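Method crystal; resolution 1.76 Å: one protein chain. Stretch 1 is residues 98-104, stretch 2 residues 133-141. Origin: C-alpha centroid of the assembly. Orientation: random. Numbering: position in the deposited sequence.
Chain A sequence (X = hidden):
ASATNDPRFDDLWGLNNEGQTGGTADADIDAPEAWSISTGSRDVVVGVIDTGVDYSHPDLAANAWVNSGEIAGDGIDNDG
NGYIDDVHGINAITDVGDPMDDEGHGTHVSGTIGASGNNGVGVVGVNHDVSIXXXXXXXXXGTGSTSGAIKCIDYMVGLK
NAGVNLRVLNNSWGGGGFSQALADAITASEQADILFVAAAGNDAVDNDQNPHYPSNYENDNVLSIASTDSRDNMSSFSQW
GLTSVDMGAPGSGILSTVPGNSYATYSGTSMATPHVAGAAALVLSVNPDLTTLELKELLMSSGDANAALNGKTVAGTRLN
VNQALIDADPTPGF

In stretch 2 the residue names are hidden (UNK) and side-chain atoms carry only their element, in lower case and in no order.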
ATOM      1  N   ASP A  98      24.186   3.755  -0.616  1.00  7.28           N
ATOM      2  CA  ASP A  98      23.644   2.450  -0.270  1.00  7.02           C
ATOM      3  C   ASP A  98      22.128   2.507  -0.413  1.00  6.53           C
ATOM      4  O   ASP A  98      21.457   3.161   0.379  1.00  9.14           O
ATOM      5  CB  ASP A  98      24.019   2.097   1.173  1.00 10.18           C
ATOM      6  CG  ASP A  98      23.645   0.677   1.543  1.00 13.00           C
ATOM      7  OD1 ASP A  98      22.905   0.028   0.771  1.00  9.21           O
ATOM      8  OD2 ASP A  98      24.094   0.211   2.613  1.00 14.52           O
ATOM      9  N   PRO A  99      21.587   1.833  -1.440  1.00  5.83           N
ATOM     10  CA  PRO A  99      20.138   1.869  -1.658  1.00  5.75           C
ATOM     11  C   PRO A  99      19.404   0.756  -0.924  1.00  7.47           C
ATOM     12  O   PRO A  99      18.251   0.515  -1.262  1.00  6.82           O
ATOM     13  CB  PRO A  99      20.026   1.639  -3.170  1.00  6.05           C
ATOM     14  CG  PRO A  99      21.162   0.680  -3.452  1.00  6.15           C
ATOM     15  CD  PRO A  99      22.291   1.133  -2.529  1.00  5.51           C
ATOM     16  N   MET A 100      20.032   0.108   0.059  1.00  6.03           N
ATOM     17  CA  MET A 100      19.379  -1.005   0.756  1.00  7.23           C
ATOM     18  C   MET A 100      17.940  -0.669   1.163  1.00  8.36           C
ATOM     19  O   MET A 100      17.667   0.364   1.788  1.00  8.29           O
ATOM     20  CB  MET A 100      20.183  -1.448   1.987  1.00  7.12           C
ATOM     21  CG  MET A 100      19.455  -2.483   2.847  1.00 10.34           C
ATOM     22  SD  MET A 100      19.139  -4.031   1.974  1.00 10.74           S
ATOM     23  CE  MET A 100      20.807  -4.555   1.608  1.00 12.86           C
ATOM     24  N   ASP A 101      17.029  -1.568   0.808  1.00  7.56           N
ATOM     25  CA  ASP A 101      15.621  -1.427   1.136  1.00  5.40           C
ATOM     26  C   ASP A 101      15.342  -1.884   2.567  1.00  8.17           C
ATOM     27  O   ASP A 101      15.556  -3.052   2.913  1.00  9.75           O
ATOM     28  CB  ASP A 101      14.813  -2.278   0.166  1.00  6.28           C
ATOM     29  CG  ASP A 101      13.321  -2.097   0.323  1.00  7.29           C
ATOM     30  OD1 ASP A 101      12.891  -1.166   1.047  1.00  7.46           O
ATOM     31  OD2 ASP A 101      12.580  -2.887  -0.309  1.00  6.54           O
ATOM     32  N   ASP A 102      14.860  -0.960   3.391  1.00  8.60           N
ATOM     33  CA  ASP A 102      14.479  -1.275   4.769  1.00  8.48           C
ATOM     34  C   ASP A 102      12.970  -1.152   4.951  1.00  9.09           C
ATOM     35  O   ASP A 102      12.484  -1.067   6.079  1.00  8.88           O
ATOM     36  CB  ASP A 102      15.212  -0.364   5.761  1.00  8.73           C
ATOM     37  CG  ASP A 102      14.985   1.110   5.477  1.00  9.48           C
ATOM     38  OD1 ASP A 102      14.184   1.431   4.575  1.00  6.23           O
ATOM     39  OD2 ASP A 102      15.612   1.948   6.159  1.00  8.56           O
ATOM     40  N   GLU A 103      12.238  -1.143   3.838  1.00  7.55           N
ATOM     41  CA  GLU A 103      10.776  -1.003   3.875  1.00  7.44           C
ATOM     42  C   GLU A 103      10.095  -2.194   3.222  1.00  7.53           C
ATOM     43  O   GLU A 103       9.218  -2.819   3.826  1.00  9.92           O
ATOM     44  CB  GLU A 103      10.340   0.295   3.189  1.00  7.38           C
ATOM     45  CG  GLU A 103       8.966   0.808   3.644  1.00  8.08           C
ATOM     46  CD  GLU A 103       7.807  -0.013   3.103  1.00 12.47           C
ATOM     47  OE1 GLU A 103       7.910  -0.531   1.972  1.00  9.29           O
ATOM     48  OE2 GLU A 103       6.777  -0.132   3.806  1.00  9.31           O
ATOM     49  N   GLY A 104      10.491  -2.497   1.987  1.00  6.10           N
ATOM     50  CA  GLY A 104       9.977  -3.660   1.271  1.00  8.67           C
ATOM     51  C   GLY A 104       9.479  -3.413  -0.143  1.00  5.53           C
ATOM     52  O   GLY A 104       9.601  -4.274  -1.030  1.00  6.38           O
ATOM     53  N   UNK A 133      19.655  -0.863 -10.646  1.00  5.79           N
ATOM     54  CA  UNK A 133      20.247   0.143  -9.761  1.00  4.21           C
ATOM     55  C   UNK A 133      19.147   0.824  -8.952  1.00  5.47           C
ATOM     56  O   UNK A 133      18.107   1.203  -9.492  1.00  5.01           O
ATOM     57  c   UNK A 133      21.513   2.345  -9.613  1.00  5.59           C
ATOM     58  c   UNK A 133      21.077   1.205 -10.542  1.00  6.68           C
ATOM     59  c   UNK A 133      20.310   1.740 -11.742  1.00  6.59           C
ATOM     60  N   UNK A 134      19.367   0.963  -7.650  1.00  5.37           N
ATOM     61  CA  UNK A 134      18.343   1.541  -6.800  1.00  6.43           C
ATOM     62  C   UNK A 134      18.644   2.961  -6.392  1.00  4.50           C
ATOM     63  O   UNK A 134      19.800   3.322  -6.176  1.00  6.03           O
ATOM     64  N   UNK A 135      17.600   3.780  -6.312  1.00  5.42           N
ATOM     65  CA  UNK A 135      17.693   5.042  -5.591  1.00  5.13           C
ATOM     66  C   UNK A 135      16.548   5.086  -4.589  1.00  6.70           C
ATOM     67  O   UNK A 135      15.369   5.051  -4.960  1.00  5.83           O
ATOM     68  c   UNK A 135      17.645   6.254  -6.523  1.00  6.19           C
ATOM     69  s   UNK A 135      17.883   7.829  -5.641  1.00  7.79           S
ATOM     70  N   UNK A 136      16.923   5.122  -3.318  1.00  5.26           N
ATOM     71  CA  UNK A 136      15.986   5.140  -2.211  1.00  4.81           C
ATOM     72  C   UNK A 136      15.668   6.583  -1.855  1.00  6.08           C
ATOM     73  O   UNK A 136      16.541   7.303  -1.365  1.00  6.31           O
ATOM     74  n   UNK A 136      14.333   3.167   2.480  1.00  5.18           N
ATOM     75  c   UNK A 136      15.843   4.514   0.290  1.00  4.90           C
ATOM     76  c   UNK A 136      16.519   3.674   1.377  1.00  5.45           C
ATOM     77  c   UNK A 136      15.720   3.726   2.674  1.00  6.96           C
ATOM     78  c   UNK A 136      16.618   4.413  -1.015  1.00  4.33           C
ATOM     79  N   UNK A 137      14.436   7.024  -2.120  1.00  4.45           N
ATOM     80  CA  UNK A 137      14.007   8.358  -1.690  1.00  4.04           C
ATOM     81  C   UNK A 137      12.870   8.280  -0.667  1.00  6.05           C
ATOM     82  O   UNK A 137      12.459   9.299  -0.119  1.00  6.19           O
ATOM     83  c   UNK A 137      12.211   9.063  -3.385  1.00  4.07           C
ATOM     84  c   UNK A 137      11.883   7.936  -4.129  1.00  5.30           C
ATOM     85  c   UNK A 137       9.919   9.819  -3.603  1.00  5.51           C
ATOM     86  c   UNK A 137      11.221  10.001  -3.125  1.00  5.07           C
ATOM     87  c   UNK A 137       9.604   8.687  -4.342  1.00  5.80           C
ATOM     88  c   UNK A 137      10.584   7.742  -4.605  1.00  5.08           C
ATOM     89  c   UNK A 137      13.620   9.270  -2.876  1.00  3.37           C
ATOM     90  N   UNK A 138      12.382   7.067  -0.412  1.00  3.84           N
ATOM     91  CA  UNK A 138      11.358   6.838   0.599  1.00  4.47           C
ATOM     92  C   UNK A 138      11.946   6.065   1.766  1.00  7.01           C
ATOM     93  O   UNK A 138      12.561   5.020   1.575  1.00  6.43           O
ATOM     94  c   UNK A 138       9.447   6.811  -1.092  1.00  5.36           C
ATOM     95  c   UNK A 138      10.186   6.051   0.005  1.00  4.95           C
ATOM     96  c   UNK A 138       8.485   5.893  -1.833  1.00  9.88           C
ATOM     97  c   UNK A 138       8.722   8.025  -0.509  1.00  7.88           C
ATOM     98  N   UNK A 139      11.737   6.579   2.973  1.00  5.84           N
ATOM     99  CA  UNK A 139      12.333   5.993   4.170  1.00  5.54           C
ATOM    100  C   UNK A 139      11.561   4.775   4.644  1.00  6.64           C
ATOM    101  O   UNK A 139      10.501   4.450   4.100  1.00  6.79           O
ATOM    102  c   UNK A 139      12.400   7.029   5.275  1.00  5.86           C
ATOM    103  N   UNK A 140      12.089   4.120   5.677  1.00  4.57           N
ATOM    104  CA  UNK A 140      11.437   2.950   6.258  1.00  6.89           C
ATOM    105  C   UNK A 140      10.014   3.259   6.714  1.00  7.56           C
ATOM    106  O   UNK A 140       9.148   2.370   6.723  1.00  6.38           O
ATOM    107  c   UNK A 140      12.261   2.415   7.414  1.00  7.18           C
ATOM    108  N   UNK A 141       9.779   4.512   7.103  1.00  6.25           N
ATOM    109  CA  UNK A 141       8.451   4.931   7.554  1.00  7.52           C
ATOM    110  C   UNK A 141       7.664   5.696   6.490  1.00  7.34           C
ATOM    111  O   UNK A 141       6.690   6.390   6.814  1.00  6.52           O
ATOM    112  o   UNK A 141       8.901   8.023   9.511  1.00  7.54           O
ATOM    113  c   UNK A 141       8.539   5.762   8.837  1.00  6.39           C
ATOM    114  o   UNK A 141       9.546   7.482   7.492  1.00  9.51           O
ATOM    115  c   UNK A 141       9.033   7.187   8.591  1.00  8.25           C
TER
HETATM  116  O   HOH W   1      15.014   4.611   5.970  1.00  9.72           O
HETATM  117  O   HOH W   2      10.136  -0.587   7.579  1.00 19.23           O
HETATM  118  O   HOH W   3       6.636   1.315   6.242  1.00  7.34           O

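Position 133 carries three side-chain carbons, one on CA that bears the other two, and they make no contact with stretch 1. A fork at the first atom with no heteroatom is valine, so this is Val133.

Position 134 has no side-chain atoms. The absence has a geometric counterpart: an ideal CB here would point toward stretch 1 and lie 3.2 Å from Pro99 CB, a tight fit. As it is, Pro99 CB packs 3.5 Å from the backbone O of position 134. The residue is therefore glycine, Gly134.

Position 135 shows one carbon followed by one sulfur, pointing away from stretch 1 and making no contact with it. A chain that stops there is cysteine, and Cys135 is bonded covalently to a group elsewhere in the structure.

Position 136 has four carbons in an unbranched row ending in nitrogen. The third carbon of the row lies 3.5 Å from Met100 O, and the terminal nitrogen lies 2.7 Å from Asp102 OD1. This is the pattern of lysine. The first three chi angles of Lys136 are t (172°, 176°, -178°), so the chain runs extended past the backbone of stretch 1. The last torsion turns to p (61°), and Lys136 NZ forms a salt bridge with a hydrogen bond to Asp102 OD1. Lys136 NZ also donates to the O atom of position 138, again at 2.7 Å.

Position 137 has one carbon leading to a six-carbon ring without oxygen, out of reach of stretch 1: phenylalanine, Phe137.

Position 138 holds four carbons forked at the second, which make no contact with stretch 1; hence leucine. The carbonyl of Leu138 is what serves Lys136.

Position 139 has a single carbon. This CB points away, while the backbone O of position 139 lies 4.0 Å from Glu103 CG. One carbon makes it alanine, Ala139.

Position 140 likewise has one carbon. The CB of position 140 is 3.6 Å from Asp102 OD1, and the O of position 140 is 3.5 Å from Glu103 CG. It is Ala140. Water 1 accepts from Ala140 N at 3.0 Å and donates to Asp102 OD2 at 2.7 Å.

Position 141 has two carbons, the second bearing two oxygens: a carboxylate attached directly to CB, pointing away and making no contact with stretch 1. This is aspartate, Asp141.

The contact, burying 349 Å² in total, combines packing at Pro99 with a charged link at Asp102. The p rotamer of Asp102 (56°) brings its carboxylate to Lys136, although its CA-to-CB bond points sideways. Beyond this, water 3 donates to Glu103 OE2 and Ala140 O, each at 2.8 Å, extending the join by solvent.

Stretch 2 133-141: VGCKFLAAD
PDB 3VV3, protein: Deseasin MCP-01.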